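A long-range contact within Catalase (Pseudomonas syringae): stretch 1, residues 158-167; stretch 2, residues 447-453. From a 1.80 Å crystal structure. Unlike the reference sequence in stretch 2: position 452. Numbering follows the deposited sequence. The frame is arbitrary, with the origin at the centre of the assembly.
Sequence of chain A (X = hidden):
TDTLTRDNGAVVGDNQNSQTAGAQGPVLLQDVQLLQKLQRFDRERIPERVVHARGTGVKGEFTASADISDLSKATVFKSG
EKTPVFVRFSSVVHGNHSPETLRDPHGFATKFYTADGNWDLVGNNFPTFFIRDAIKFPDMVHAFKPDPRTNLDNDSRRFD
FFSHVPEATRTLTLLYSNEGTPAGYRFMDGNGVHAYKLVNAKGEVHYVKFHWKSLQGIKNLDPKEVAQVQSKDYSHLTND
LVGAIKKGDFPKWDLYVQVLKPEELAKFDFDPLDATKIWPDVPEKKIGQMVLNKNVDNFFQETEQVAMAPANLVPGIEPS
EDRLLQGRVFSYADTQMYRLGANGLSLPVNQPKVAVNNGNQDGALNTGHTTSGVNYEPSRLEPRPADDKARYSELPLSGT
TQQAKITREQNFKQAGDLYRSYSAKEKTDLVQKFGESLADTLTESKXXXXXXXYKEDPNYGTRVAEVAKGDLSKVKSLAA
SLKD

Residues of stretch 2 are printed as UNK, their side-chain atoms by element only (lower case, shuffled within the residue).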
ATOM      1  N   ARG A 158     -16.093  27.857   2.168  1.00  8.22           N
ATOM      2  CA  ARG A 158     -15.366  28.208   3.402  1.00  8.51           C
ATOM      3  C   ARG A 158     -16.181  29.218   4.229  1.00  9.05           C
ATOM      4  O   ARG A 158     -16.090  29.154   5.455  1.00  7.52           O
ATOM      5  CB  ARG A 158     -13.987  28.788   3.096  1.00 10.04           C
ATOM      6  CG  ARG A 158     -13.904  30.189   2.488  1.00 10.28           C
ATOM      7  CD  ARG A 158     -12.477  30.606   2.151  1.00 10.57           C
ATOM      8  NE  ARG A 158     -11.798  29.699   1.228  1.00 10.00           N
ATOM      9  CZ  ARG A 158     -10.582  29.888   0.719  1.00 10.73           C
ATOM     10  NH1 ARG A 158     -10.022  28.970  -0.082  1.00  8.63           N
ATOM     11  NH2 ARG A 158      -9.947  31.020   0.967  1.00  9.72           N
ATOM     12  N   PHE A 159     -17.017  30.022   3.561  1.00  7.46           N
ATOM     13  CA  PHE A 159     -17.747  31.023   4.365  1.00  8.16           C
ATOM     14  C   PHE A 159     -19.022  30.491   4.973  1.00  8.94           C
ATOM     15  O   PHE A 159     -19.417  30.958   6.047  1.00  8.12           O
ATOM     16  CB  PHE A 159     -17.937  32.363   3.665  1.00  8.39           C
ATOM     17  CG  PHE A 159     -16.612  33.052   3.397  1.00  7.97           C
ATOM     18  CD1 PHE A 159     -16.215  33.304   2.115  1.00  6.58           C
ATOM     19  CD2 PHE A 159     -15.827  33.446   4.488  1.00  8.35           C
ATOM     20  CE1 PHE A 159     -15.000  33.946   1.864  1.00  9.37           C
ATOM     21  CE2 PHE A 159     -14.613  34.086   4.241  1.00  7.48           C
ATOM     22  CZ  PHE A 159     -14.196  34.348   2.937  1.00  7.52           C
ATOM     23  N   ASP A 160     -19.572  29.421   4.438  1.00  9.38           N
ATOM     24  CA  ASP A 160     -20.651  28.694   5.107  1.00 10.18           C
ATOM     25  C   ASP A 160     -20.049  28.108   6.389  1.00 10.47           C
ATOM     26  O   ASP A 160     -20.533  28.319   7.525  1.00 10.25           O
ATOM     27  CB  ASP A 160     -21.128  27.580   4.153  1.00  8.79           C
ATOM     28  CG  ASP A 160     -22.091  26.580   4.751  1.00 12.06           C
ATOM     29  OD1 ASP A 160     -22.773  26.959   5.721  1.00 11.84           O
ATOM     30  OD2 ASP A 160     -22.179  25.436   4.247  1.00 10.65           O
ATOM     31  N   PHE A 161     -18.865  27.480   6.304  1.00  7.18           N
ATOM     32  CA  PHE A 161     -18.203  26.917   7.499  1.00  7.30           C
ATOM     33  C   PHE A 161     -17.840  27.990   8.511  1.00  6.19           C
ATOM     34  O   PHE A 161     -18.271  27.960   9.685  1.00  8.23           O
ATOM     35  CB  PHE A 161     -16.926  26.145   7.071  1.00  7.33           C
ATOM     36  CG  PHE A 161     -16.113  25.569   8.203  1.00  6.44           C
ATOM     37  CD1 PHE A 161     -16.512  24.505   8.990  1.00  5.79           C
ATOM     38  CD2 PHE A 161     -14.922  26.203   8.508  1.00  6.10           C
ATOM     39  CE1 PHE A 161     -15.726  24.019  10.030  1.00  6.90           C
ATOM     40  CE2 PHE A 161     -14.125  25.733   9.551  1.00  5.53           C
ATOM     41  CZ  PHE A 161     -14.522  24.657  10.291  1.00  5.32           C
ATOM     42  N   PHE A 162     -17.079  28.995   8.058  1.00  7.43           N
ATOM     43  CA  PHE A 162     -16.543  30.012   8.961  1.00  7.13           C
ATOM     44  C   PHE A 162     -17.584  30.961   9.545  1.00  8.40           C
ATOM     45  O   PHE A 162     -17.350  31.528  10.623  1.00  6.92           O
ATOM     46  CB  PHE A 162     -15.420  30.818   8.294  1.00  6.73           C
ATOM     47  CG  PHE A 162     -14.120  30.055   8.178  1.00  8.03           C
ATOM     48  CD1 PHE A 162     -13.453  29.912   6.984  1.00 10.50           C
ATOM     49  CD2 PHE A 162     -13.554  29.529   9.329  1.00 11.46           C
ATOM     50  CE1 PHE A 162     -12.205  29.247   6.916  1.00  9.84           C
ATOM     51  CE2 PHE A 162     -12.344  28.857   9.272  1.00  9.00           C
ATOM     52  CZ  PHE A 162     -11.685  28.722   8.080  1.00  8.64           C
ATOM     53  N   SER A 163     -18.781  31.036   8.962  1.00  8.58           N
ATOM     54  CA  SER A 163     -19.913  31.728   9.592  1.00  8.59           C
ATOM     55  C   SER A 163     -20.303  31.092  10.924  1.00  9.91           C
ATOM     56  O   SER A 163     -20.859  31.796  11.788  1.00 11.67           O
ATOM     57  CB  SER A 163     -21.130  31.785   8.652  1.00  9.07           C
ATOM     58  OG  SER A 163     -21.778  30.536   8.511  1.00  9.96           O
ATOM     59  N   HIS A 164     -19.952  29.834  11.240  1.00  7.48           N
ATOM     60  CA  HIS A 164     -20.150  29.238  12.538  1.00  9.46           C
ATOM     61  C   HIS A 164     -18.898  29.314  13.411  1.00  8.91           C
ATOM     62  O   HIS A 164     -18.829  28.720  14.490  1.00  9.88           O
ATOM     63  CB  HIS A 164     -20.459  27.722  12.359  1.00 10.69           C
ATOM     64  CG  HIS A 164     -21.607  27.459  11.422  1.00 11.16           C
ATOM     65  ND1 HIS A 164     -21.412  27.499  10.055  1.00 10.84           N
ATOM     66  CD2 HIS A 164     -22.926  27.182  11.628  1.00 10.42           C
ATOM     67  CE1 HIS A 164     -22.564  27.260   9.434  1.00 10.01           C
ATOM     68  NE2 HIS A 164     -23.469  27.064  10.374  1.00  9.99           N
ATOM     69  N   VAL A 165     -17.836  29.989  12.937  1.00  8.78           N
ATOM     70  CA  VAL A 165     -16.527  29.995  13.589  1.00  8.98           C
ATOM     71  C   VAL A 165     -15.955  31.394  13.760  1.00  8.34           C
ATOM     72  O   VAL A 165     -15.034  31.865  13.098  1.00  7.63           O
ATOM     73  CB  VAL A 165     -15.556  29.136  12.722  1.00 10.47           C
ATOM     74  CG1 VAL A 165     -14.211  28.928  13.456  1.00  9.18           C
ATOM     75  CG2 VAL A 165     -16.103  27.748  12.389  1.00 10.50           C
ATOM     76  N   PRO A 166     -16.458  32.156  14.722  1.00  8.67           N
ATOM     77  CA  PRO A 166     -16.078  33.511  15.042  1.00  9.82           C
ATOM     78  C   PRO A 166     -14.601  33.601  15.486  1.00  8.03           C
ATOM     79  O   PRO A 166     -13.940  34.643  15.231  1.00  7.85           O
ATOM     80  CB  PRO A 166     -17.028  33.998  16.195  1.00 11.44           C
ATOM     81  CG  PRO A 166     -17.551  32.701  16.750  1.00 11.58           C
ATOM     82  CD  PRO A 166     -17.495  31.652  15.643  1.00 10.58           C
ATOM     83  N   GLU A 167     -14.057  32.490  15.972  1.00  6.87           N
ATOM     84  CA  GLU A 167     -12.635  32.441  16.329  1.00  8.52           C
ATOM     85  C   GLU A 167     -11.704  32.517  15.119  1.00  8.11           C
ATOM     86  O   GLU A 167     -10.505  32.850  15.277  1.00  7.84           O
ATOM     87  CB  GLU A 167     -12.329  31.252  17.217  1.00 10.73           C
ATOM     88  CG  GLU A 167     -12.515  29.902  16.508  1.00 10.96           C
ATOM     89  CD  GLU A 167     -13.914  29.319  16.799  1.00 14.85           C
ATOM     90  OE1 GLU A 167     -13.942  28.059  16.935  1.00 13.90           O
ATOM     91  OE2 GLU A 167     -14.935  30.090  16.805  1.00 12.60           O
ATOM     92  N   UNK A 447     -23.829  37.801   5.785  1.00  9.96           N
ATOM     93  CA  UNK A 447     -24.014  38.864   6.775  1.00 12.45           C
ATOM     94  C   UNK A 447     -23.455  38.458   8.134  1.00 11.38           C
ATOM     95  O   UNK A 447     -23.064  39.379   8.836  1.00 12.51           O
ATOM     96  c   UNK A 447     -25.486  39.270   6.905  1.00 15.16           C
ATOM     97  n   UNK A 447     -27.126  39.707   5.186  1.00 18.38           N
ATOM     98  c   UNK A 447     -25.914  40.008   5.628  1.00 15.52           C
ATOM     99  o   UNK A 447     -25.184  40.805   5.066  1.00 14.93           O
ATOM    100  N   UNK A 448     -23.409  37.153   8.421  1.00  9.58           N
ATOM    101  CA  UNK A 448     -22.832  36.740   9.720  1.00 10.50           C
ATOM    102  C   UNK A 448     -21.322  36.972   9.700  1.00  9.13           C
ATOM    103  O   UNK A 448     -20.730  37.457  10.669  1.00  9.00           O
ATOM    104  c   UNK A 448     -23.185  35.303  10.027  1.00  9.61           C
ATOM    105  c   UNK A 448     -25.013  33.702  10.557  1.00 10.75           C
ATOM    106  c   UNK A 448     -22.251  34.743  11.123  1.00  8.68           C
ATOM    107  c   UNK A 448     -24.669  35.212  10.482  1.00 10.63           C
ATOM    108  N   UNK A 449     -20.671  36.574   8.613  1.00 10.00           N
ATOM    109  CA  UNK A 449     -19.247  36.842   8.432  1.00  8.18           C
ATOM    110  C   UNK A 449     -18.968  38.330   8.578  1.00  9.29           C
ATOM    111  O   UNK A 449     -17.960  38.677   9.225  1.00  7.94           O
ATOM    112  c   UNK A 449     -16.008  35.128   8.087  1.00  9.36           C
ATOM    113  c   UNK A 449     -18.526  34.886   6.929  1.00  8.51           C
ATOM    114  s   UNK A 449     -17.464  34.095   8.155  1.00  9.38           S
ATOM    115  c   UNK A 449     -18.774  36.393   7.052  1.00  7.95           C
ATOM    116  N   UNK A 450     -19.765  39.169   7.925  1.00  8.41           N
ATOM    117  CA  UNK A 450     -19.577  40.629   8.004  1.00  9.00           C
ATOM    118  C   UNK A 450     -19.710  41.155   9.411  1.00  8.96           C
ATOM    119  O   UNK A 450     -19.000  42.081   9.844  1.00  8.95           O
ATOM    120  c   UNK A 450     -21.366  41.689   4.685  1.00 10.93           C
ATOM    121  c   UNK A 450     -18.901  41.722   5.170  1.00  9.21           C
ATOM    122  c   UNK A 450     -20.246  41.121   5.561  1.00 10.26           C
ATOM    123  c   UNK A 450     -20.607  41.279   7.048  1.00 10.65           C
ATOM    124  N   UNK A 451     -20.627  40.561  10.184  1.00  8.30           N
ATOM    125  CA  UNK A 451     -20.821  40.978  11.582  1.00 10.44           C
ATOM    126  C   UNK A 451     -19.555  40.724  12.384  1.00  8.92           C
ATOM    127  O   UNK A 451     -19.192  41.521  13.271  1.00 11.08           O
ATOM    128  o   UNK A 451     -21.862  38.959  12.590  1.00 10.52           O
ATOM    129  c   UNK A 451     -22.047  40.317  12.220  1.00  9.00           C
ATOM    130  N   UNK A 452     -18.867  39.607  12.077  1.00  7.16           N
ATOM    131  CA  UNK A 452     -17.589  39.344  12.762  1.00  7.91           C
ATOM    132  C   UNK A 452     -16.572  40.415  12.473  1.00  7.54           C
ATOM    133  O   UNK A 452     -15.888  40.914  13.368  1.00  7.71           O
ATOM    134  o   UNK A 452     -20.375  33.560  13.719  1.00  9.80           O
ATOM    135  c   UNK A 452     -17.806  35.583  12.092  1.00  9.14           C
ATOM    136  c   UNK A 452     -18.608  34.508  12.432  1.00  9.03           C
ATOM    137  c   UNK A 452     -17.974  36.812  12.747  1.00  9.25           C
ATOM    138  c   UNK A 452     -17.039  37.963  12.379  1.00  8.73           C
ATOM    139  c   UNK A 452     -18.910  36.891  13.764  1.00  6.28           C
ATOM    140  c   UNK A 452     -19.572  34.626  13.423  1.00  8.35           C
ATOM    141  c   UNK A 452     -19.737  35.830  14.090  1.00  9.17           C
ATOM    142  N   UNK A 453     -16.441  40.854  11.223  1.00  7.41           N
ATOM    143  CA  UNK A 453     -15.506  41.873  10.804  1.00  8.38           C
ATOM    144  C   UNK A 453     -15.907  43.229  11.390  1.00  8.82           C
ATOM    145  O   UNK A 453     -15.061  44.002  11.848  1.00  8.74           O
ATOM    146  c   UNK A 453     -13.862  40.044   9.142  1.00  6.35           C
ATOM    147  c   UNK A 453     -14.985  40.924   7.045  1.00  9.78           C
ATOM    148  c   UNK A 453     -15.482  41.932   9.277  1.00  9.74           C
ATOM    149  c   UNK A 453     -15.142  40.613   8.544  1.00  9.12           C
TER

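Position 447 has four side-chain atoms: two carbons, the second carrying one oxygen and one nitrogen. It stays well clear of stretch 1. The residue is Asn447, and its OD1 is hydrogen-bonded elsewhere in the structure.

Position 448 has four carbons, forked at the first, with one arm two carbons long. The CA-to-CB bond points toward stretch 1. The one-carbon arm lies 3.3 Å from the O of Ser163. A fork at CB with unequal arms identifies Ile448, and the touching atom is CG2. The same CG2 is 4.0 Å from the CB of Ser163.

Position 449 has an unbranched chain of two carbons, a sulfur and a terminal carbon. The sulfur lies 3.4 Å from the C of Phe162 and 3.4 Å from the N of Ser163. Only methionine carries a sulfur inside such a chain, so this is Met449. The CA-to-CB bond points sideways, but the folded chain brings its end nearer to stretch 1. CG is 3.9 Å from the CD2 of Phe159, and SD is 3.9 Å from the CB of Phe162.

Position 450 has four carbons, forked at the second. It is Leu450, out of reach of stretch 1.

Position 451 has one carbon and one oxygen. The oxygen is 2.7 Å from the backbone O of Ile448, one turn back in the helix. This is Ser451, and its OG donates a hydrogen bond to that O. It makes no contact with stretch 1.

Position 452 has one carbon, then a six-carbon ring bearing one oxygen. The oxygen lies 2.7 Å from the O of Ser163. A phenol ring means Tyr452, where the reference sequence has Val. OH donates a hydrogen bond to the O of Ser163. Pro166 lies over one face of the ring, its CB 3.8 Å from the CZ of Tyr452; CB also sits over the ring in a CH-pi contact, 4.0 Å from the centroid.

Position 453 again has four carbons forked at the second. It is Leu453, and it does not touch stretch 1.

The contact joins segments far apart in sequence. The helix axes approach to 9.3 Å and cross at 59°. Ile448, Met449 and Tyr452 form the contacting side of stretch 2, as the spacing of one helical turn allows. Met449 packs apolar atoms against Phe159 and Phe162. Tyr452 hydrogen-bonds through OH to the O of Ser163, and one face of its ring packs against Pro166. Together the two stretches bury 332 Å², and one hydrogen bond links them.

Stretch 2 447-453: NIMLSYL
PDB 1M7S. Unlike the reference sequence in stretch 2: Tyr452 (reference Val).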